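Alginate lyase, family PL7 (Zobellia galactanivorans, PDB 4BE3) is an exolytic family PL7 lyase that breaks down the polyuronate alginate, probably by cleaving its glycosidic links through beta-elimination. Local coordinates at residues Gly108-Asp113 and Glu119-Phe124; Tyr189-Tyr194 and Gln254-Gly259. All coordinates share one frame; numbering follows the deposited sequence.

Contact 1 (Gly108-Asp113 and Glu119-Phe124); sequences GQIHSD and EPIKIF. With SRT (S,R meso-tartaric acid), chain C.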
loop_
_atom_site.group_PDB
_atom_site.type_symbol
_atom_site.label_atom_id
_atom_site.label_comp_id
_atom_site.label_asym_id
_atom_site.label_seq_id
_atom_site.Cartn_x
_atom_site.Cartn_y
_atom_site.Cartn_z
ATOM N N GLY A 108 -6.371 19.003 0.229
ATOM C CA GLY A 108 -5.807 17.609 0.006
ATOM C C GLY A 108 -4.315 17.628 0.006
ATOM O O GLY A 108 -3.703 18.702 -0.327
ATOM N N GLN A 109 -3.639 16.557 0.473
ATOM C CA GLN A 109 -2.222 16.589 0.470
ATOM C C GLN A 109 -1.704 15.149 0.380
ATOM O O GLN A 109 -2.495 14.203 0.627
ATOM C CB GLN A 109 -1.636 17.063 1.805
ATOM C CG GLN A 109 -2.435 17.721 2.767
ATOM C CD GLN A 109 -1.678 18.028 4.079
ATOM O OE1 GLN A 109 -2.297 18.404 5.047
ATOM N NE2 GLN A 109 -0.388 17.821 4.099
ATOM N N ILE A 110 -0.416 15.054 0.019
ATOM C CA ILE A 110 0.363 13.824 0.356
ATOM C C ILE A 110 1.308 14.356 1.456
ATOM O O ILE A 110 1.996 15.387 1.231
ATOM C CB ILE A 110 1.183 13.324 -0.833
ATOM C CG1 ILE A 110 0.125 12.843 -1.887
ATOM C CG2 ILE A 110 2.171 12.207 -0.295
ATOM C CD1 ILE A 110 0.813 12.497 -3.184
ATOM N N HIS A 111 1.361 13.648 2.619
ATOM C CA HIS A 111 2.284 14.057 3.662
ATOM C C HIS A 111 3.247 12.937 3.947
ATOM O O HIS A 111 2.822 11.756 4.024
ATOM C CB HIS A 111 1.384 14.335 4.858
ATOM C CG HIS A 111 2.126 14.710 6.093
ATOM N ND1 HIS A 111 2.650 15.927 6.250
ATOM C CD2 HIS A 111 2.487 13.968 7.199
ATOM C CE1 HIS A 111 3.354 15.981 7.454
ATOM N NE2 HIS A 111 3.226 14.791 8.038
ATOM N N SER A 112 4.529 13.268 4.129
ATOM C CA SER A 112 5.514 12.181 4.348
ATOM C C SER A 112 5.397 11.836 5.878
ATOM O O SER A 112 5.271 12.698 6.805
ATOM C CB SER A 112 6.912 12.702 3.817
ATOM O OG SER A 112 7.822 11.795 4.573
ATOM N N ASP A 113 5.545 10.519 6.204
ATOM C CA ASP A 113 5.417 10.063 7.602
ATOM C C ASP A 113 6.823 10.019 8.250
ATOM O O ASP A 113 6.933 9.672 9.439
ATOM C CB ASP A 113 4.798 8.644 7.630
ATOM C CG ASP A 113 4.449 8.232 9.068
ATOM O OD1 ASP A 113 3.809 9.052 9.751
ATOM O OD2 ASP A 113 4.828 7.119 9.485
ATOM N N GLU A 119 5.657 17.761 2.493
ATOM C CA GLU A 119 4.561 17.285 1.606
ATOM C C GLU A 119 4.907 17.367 0.187
ATOM O O GLU A 119 5.058 18.452 -0.405
ATOM C CB GLU A 119 3.364 18.265 1.825
ATOM C CG GLU A 119 2.672 18.067 3.205
ATOM C CD GLU A 119 3.076 19.020 4.309
ATOM O OE1 GLU A 119 3.580 20.195 4.082
ATOM O OE2 GLU A 119 3.044 18.540 5.441
ATOM N N PRO A 120 4.941 16.230 -0.511
ATOM C CA PRO A 120 5.039 16.244 -1.923
ATOM C C PRO A 120 3.880 17.101 -2.586
ATOM O O PRO A 120 4.088 17.606 -3.732
ATOM C CB PRO A 120 4.841 14.707 -2.306
ATOM C CG PRO A 120 5.492 14.087 -1.095
ATOM C CD PRO A 120 4.999 14.889 0.103
ATOM N N ILE A 121 2.718 17.164 -1.929
ATOM C CA ILE A 121 1.681 18.100 -2.522
ATOM C C ILE A 121 0.764 18.570 -1.478
ATOM O O ILE A 121 0.354 17.845 -0.545
ATOM C CB ILE A 121 0.847 17.436 -3.660
ATOM C CG1 ILE A 121 -0.219 18.430 -4.130
ATOM C CG2 ILE A 121 0.136 16.114 -3.213
ATOM C CD1 ILE A 121 -0.938 18.025 -5.430
ATOM N N LYS A 122 0.387 19.906 -1.601
ATOM C CA LYS A 122 -0.681 20.419 -0.766
ATOM C C LYS A 122 -1.553 21.214 -1.820
ATOM O O LYS A 122 -0.970 21.994 -2.638
ATOM C CB LYS A 122 -0.201 21.466 0.259
ATOM C CG LYS A 122 0.500 20.709 1.413
ATOM C CD LYS A 122 0.799 21.727 2.593
ATOM C CE LYS A 122 1.860 22.776 2.161
ATOM N NZ LYS A 122 3.231 22.331 1.707
ATOM N N ILE A 123 -2.825 20.926 -1.856
ATOM C CA ILE A 123 -3.749 21.674 -2.802
ATOM C C ILE A 123 -4.423 22.716 -1.899
ATOM O O ILE A 123 -5.076 22.425 -0.877
ATOM C CB ILE A 123 -4.793 20.716 -3.384
ATOM C CG1 ILE A 123 -4.037 19.613 -4.196
ATOM C CG2 ILE A 123 -5.808 21.462 -4.211
ATOM C CD1 ILE A 123 -5.100 18.483 -4.639
ATOM N N PHE A 124 -4.364 23.983 -2.414
ATOM C CA PHE A 124 -4.934 25.125 -1.652
ATOM C C PHE A 124 -6.123 25.722 -2.392
ATOM O O PHE A 124 -6.135 25.742 -3.641
ATOM C CB PHE A 124 -3.870 26.258 -1.695
ATOM C CG PHE A 124 -2.665 26.043 -0.823
ATOM C CD1 PHE A 124 -1.621 25.124 -1.161
ATOM C CD2 PHE A 124 -2.542 26.887 0.346
ATOM C CE1 PHE A 124 -0.478 24.995 -0.357
ATOM C CE2 PHE A 124 -1.349 26.771 1.082
ATOM C CZ PHE A 124 -0.371 25.853 0.792
HETATM O O1 SRT C . 1.355 16.637 10.227
HETATM O O11 SRT C . -0.148 16.024 8.589
HETATM C C1 SRT C . 0.392 16.002 9.713
HETATM C C2 SRT C . -0.471 15.076 10.499
HETATM O O2 SRT C . -0.802 13.790 9.930
HETATM C C3 SRT C . -0.798 15.463 11.919
HETATM O O3 SRT C . -1.852 16.209 11.479
HETATM C C4 SRT C . -1.104 14.416 12.893
HETATM O O4 SRT C . -2.250 14.204 13.273
HETATM O O41 SRT C . -0.227 13.624 13.234
#
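A side-chain hydrogen bond joins His111, on strand 104-112, to Glu119, two residues before strand 121-126 begins. His111 ND1 donates to Glu119 OE2 at 2.8 Å. That oxygen lies in the plane of the imidazole, at the edge of the ring, and uses its anti lone pair. The N-H...O angle is bent, at 139°. Ring and carboxylate are nearly coplanar, 23° apart. The Glu119 chain reaches the ring through a bend at its second torsion (chi2 98°). Its other oxygen, OE1, forms a salt bridge with Lys122 NZ at 3.2 Å, and Asp153 also pairs with that lysine. The carboxylate is thus gripped at both oxygens, which should limit its rotation.

One face of the His111 ring is covered by tartrate, whose O11 sits 3.4 Å above the centre of the imidazole ring. With an alanine at this position, Glu119 OE2 would probably lose its ring donor and the tartrate carboxylate the flat surface it rests on.

Backbone bonds join the two strands edge to edge. Ile110 N donates to Ile121 O at 2.9 Å, and Ile123 N donates to Gly108 O at 2.8 Å. Gln109 and Lys122 face each other as a non-hydrogen-bonded pair.

Apolar packing lies on the other side of the hairpin from the ligand. Ile110 CG1 meets Ile121 CG2 at 3.5 Å, and Ile110 CG2 touches Pro120 CG at 3.9 Å. Met198, from the opposing sheet, packs against both isoleucines. The arrangement is an antiparallel beta hairpin of a beta-jelly-roll lyase, with its polar face turned to the ligand pocket.

Contact 2 (Tyr189-Tyr194 and Gln254-Gly259); sequences YEINVY and QYFKLG. With SRT (S,R meso-tartaric acid), chain C.
Phe256 brings its ring against Ile191, and the two side chains run past each other in opposite directions. Ile191 CG2 lies in the ring plane, at the edge, 3.8 Å from Phe256 CE1. The ring tip also approaches the backbone: Phe256 CZ is 3.7 Å from Ile191 O. With CG anti to the carbonyl carbon (chi1 -70°), the phenylalanine ring extends toward strand 187-194 and its CE1-CZ end meets Ile191. Trp74 meets the same ring obliquely.

A second point of packing lies nearer the Leu258 end. Tyr189 OH rests 3.6 Å from Leu258 CD1, with the two side chains crossing at a slant. The same hydroxyl is hydrogen-bonded to Val107 O, which satisfies it within the buried layer.

No hydrogen bond joins the segments. Their axes are 10.6 Å apart and nearly antiparallel (175°), as expected for strands of two sheets stacked face to face.

The other face of strand 254-258 carries polar side chains to the tartrate. Tyr255 OH and tartrate O2 share a hydrogen bond of 2.6 Å, with the oxygen in the plane of the tyrosine ring. Lys257 bends at its third torsion (chi3 77°), and its NZ donates to tartrate O11 at 3.0 Å and to O3 at 3.1 Å. Glu67 forms a salt bridge with the same amine, and Arg65 lies close by.

One strand thus divides its chemistry. Phe256 and Leu258 pack into the layer between the sheets. Tyr255 and Lys257 give the tartrate a hydroxyl and an amine that Glu67 also pairs with, consistent with a pocket suited to acidic ligands.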
loop_
_atom_site.group_PDB
_atom_site.type_symbol
_atom_site.label_atom_id
_atom_site.label_comp_id
_atom_site.label_asym_id
_atom_site.label_seq_id
_atom_site.Cartn_x
_atom_site.Cartn_y
_atom_site.Cartn_z
ATOM N N TYR A 189 -10.563 17.181 -7.570
ATOM C CA TYR A 189 -9.192 16.946 -7.820
ATOM C C TYR A 189 -8.993 15.411 -7.779
ATOM O O TYR A 189 -9.782 14.644 -7.134
ATOM C CB TYR A 189 -8.265 17.682 -6.829
ATOM C CG TYR A 189 -8.393 17.300 -5.413
ATOM C CD1 TYR A 189 -7.767 16.063 -4.954
ATOM C CD2 TYR A 189 -8.884 18.179 -4.470
ATOM C CE1 TYR A 189 -7.779 15.688 -3.575
ATOM C CE2 TYR A 189 -8.923 17.824 -3.047
ATOM C CZ TYR A 189 -8.360 16.547 -2.649
ATOM O OH TYR A 189 -8.373 16.306 -1.282
ATOM N N GLU A 190 -7.974 15.023 -8.475
ATOM C CA GLU A 190 -7.437 13.656 -8.318
ATOM C C GLU A 190 -5.973 13.728 -8.197
ATOM O O GLU A 190 -5.298 14.407 -9.039
ATOM C CB GLU A 190 -7.795 12.871 -9.615
ATOM C CG GLU A 190 -7.242 11.391 -9.573
ATOM C CD GLU A 190 -7.622 10.636 -10.841
ATOM O OE1 GLU A 190 -8.758 10.224 -11.019
ATOM O OE2 GLU A 190 -6.762 10.606 -11.779
ATOM N N ILE A 191 -5.413 13.031 -7.187
ATOM C CA ILE A 191 -3.974 12.922 -7.081
ATOM C C ILE A 191 -3.705 11.382 -7.349
ATOM O O ILE A 191 -4.113 10.574 -6.520
ATOM C CB ILE A 191 -3.489 13.180 -5.690
ATOM C CG1 ILE A 191 -3.986 14.647 -5.272
ATOM C CG2 ILE A 191 -1.882 13.023 -5.609
ATOM C CD1 ILE A 191 -3.699 14.910 -3.752
ATOM N N ASN A 192 -3.090 11.115 -8.495
ATOM C CA ASN A 192 -2.823 9.685 -8.906
ATOM C C ASN A 192 -1.351 9.443 -8.951
ATOM O O ASN A 192 -0.632 9.952 -9.867
ATOM C CB ASN A 192 -3.491 9.554 -10.296
ATOM C CG ASN A 192 -3.141 8.189 -10.928
ATOM O OD1 ASN A 192 -2.844 7.262 -10.156
ATOM N ND2 ASN A 192 -3.082 8.086 -12.253
ATOM N N VAL A 193 -0.802 8.736 -7.961
ATOM C CA VAL A 193 0.657 8.498 -7.963
ATOM C C VAL A 193 0.824 7.065 -8.473
ATOM O O VAL A 193 0.296 6.153 -7.842
ATOM C CB VAL A 193 1.287 8.609 -6.554
ATOM C CG1 VAL A 193 2.783 8.286 -6.626
ATOM C CG2 VAL A 193 1.072 10.146 -6.066
ATOM N N TYR A 194 1.430 6.942 -9.613
ATOM C CA TYR A 194 1.659 5.618 -10.243
ATOM C C TYR A 194 3.111 5.440 -10.557
ATOM O O TYR A 194 3.695 6.240 -11.330
ATOM C CB TYR A 194 0.784 5.578 -11.504
ATOM C CG TYR A 194 0.921 4.230 -12.186
ATOM C CD1 TYR A 194 0.409 3.103 -11.565
ATOM C CD2 TYR A 194 1.588 4.128 -13.396
ATOM C CE1 TYR A 194 0.532 1.838 -12.215
ATOM C CE2 TYR A 194 1.734 2.875 -14.047
ATOM C CZ TYR A 194 1.192 1.784 -13.435
ATOM O OH TYR A 194 1.321 0.565 -14.058
ATOM N N GLN A 254 4.677 7.706 2.846
ATOM C CA GLN A 254 3.680 8.830 2.924
ATOM C C GLN A 254 2.284 8.407 2.874
ATOM O O GLN A 254 2.003 7.171 2.882
ATOM C CB GLN A 254 3.854 9.672 1.805
ATOM C CG GLN A 254 3.845 9.069 0.528
ATOM C CD GLN A 254 4.953 9.930 -0.086
ATOM O OE1 GLN A 254 6.023 10.448 0.610
ATOM N NE2 GLN A 254 4.640 10.289 -1.297
ATOM N N TYR A 255 1.360 9.378 3.024
ATOM C CA TYR A 255 -0.012 9.025 3.030
ATOM C C TYR A 255 -0.865 10.219 2.632
ATOM O O TYR A 255 -0.354 11.374 2.679
ATOM C CB TYR A 255 -0.476 8.505 4.408
ATOM C CG TYR A 255 -0.188 9.453 5.557
ATOM C CD1 TYR A 255 1.016 9.358 6.249
ATOM C CD2 TYR A 255 -1.158 10.400 5.998
ATOM C CE1 TYR A 255 1.260 10.175 7.365
ATOM C CE2 TYR A 255 -0.917 11.225 7.084
ATOM C CZ TYR A 255 0.304 11.122 7.752
ATOM O OH TYR A 255 0.588 11.917 8.836
ATOM N N PHE A 256 -2.066 9.962 2.192
ATOM C CA PHE A 256 -2.958 11.106 1.824
ATOM C C PHE A 256 -3.573 11.736 2.991
ATOM O O PHE A 256 -3.783 11.110 4.063
ATOM C CB PHE A 256 -4.137 10.646 0.928
ATOM C CG PHE A 256 -3.687 10.256 -0.466
ATOM C CD1 PHE A 256 -3.165 11.215 -1.270
ATOM C CD2 PHE A 256 -3.817 8.929 -0.986
ATOM C CE1 PHE A 256 -2.784 10.953 -2.614
ATOM C CE2 PHE A 256 -3.525 8.623 -2.359
ATOM C CZ PHE A 256 -2.915 9.639 -3.158
ATOM N N LYS A 257 -3.948 13.042 2.862
ATOM C CA LYS A 257 -4.804 13.715 3.844
ATOM C C LYS A 257 -5.838 14.557 3.108
ATOM O O LYS A 257 -5.610 14.961 1.946
ATOM C CB LYS A 257 -3.953 14.711 4.703
ATOM C CG LYS A 257 -2.767 13.965 5.378
ATOM C CD LYS A 257 -2.164 14.833 6.545
ATOM C CE LYS A 257 -3.205 14.630 7.673
ATOM N NZ LYS A 257 -3.124 15.644 8.757
ATOM N N LEU A 258 -6.946 14.785 3.758
ATOM C CA LEU A 258 -8.075 15.460 3.066
ATOM C C LEU A 258 -8.855 16.117 4.147
ATOM O O LEU A 258 -9.181 15.463 5.227
ATOM C CB LEU A 258 -8.918 14.345 2.400
ATOM C CG LEU A 258 -10.192 14.854 1.705
ATOM C CD1 LEU A 258 -10.477 13.916 0.447
ATOM C CD2 LEU A 258 -11.442 14.817 2.582
ATOM N N GLY A 259 -9.380 17.355 3.872
ATOM C CA GLY A 259 -10.306 18.008 4.821
ATOM C C GLY A 259 -10.075 19.544 4.755
ATOM O O GLY A 259 -10.021 20.079 3.616
HETATM O O1 SRT C . 1.355 16.637 10.227
HETATM O O11 SRT C . -0.148 16.024 8.589
HETATM C C1 SRT C . 0.392 16.002 9.713
HETATM C C2 SRT C . -0.471 15.076 10.499
HETATM O O2 SRT C . -0.802 13.790 9.930
HETATM C C3 SRT C . -0.798 15.463 11.919
HETATM O O3 SRT C . -1.852 16.209 11.479
HETATM C C4 SRT C . -1.104 14.416 12.893
HETATM O O4 SRT C . -2.250 14.204 13.273
HETATM O O41 SRT C . -0.227 13.624 13.234
#

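How the contacts relate
Contacts 1 and 2 lie side by side, with centres about 7 Å apart. Strands 104-112 and 254-258 are neighbours in one sheet. Probable hydrogen bonds join them: His111 N to Tyr255 O at 2.8 Å, and Lys257 N to Gln109 O at 2.9 Å. On one face of this sheet, His111 from contact 1 and Tyr255 and Lys257 from contact 2 gather round the same tartrate, to which Thr60 adds another hydrogen bond. The His111 and Tyr255 rings meet there with their planes about 65° apart. On the other face the apolar sides merge. Ile110 reaches Phe256 and Ile191, and Gly108 CA lies 3.2 Å from Tyr189 OH.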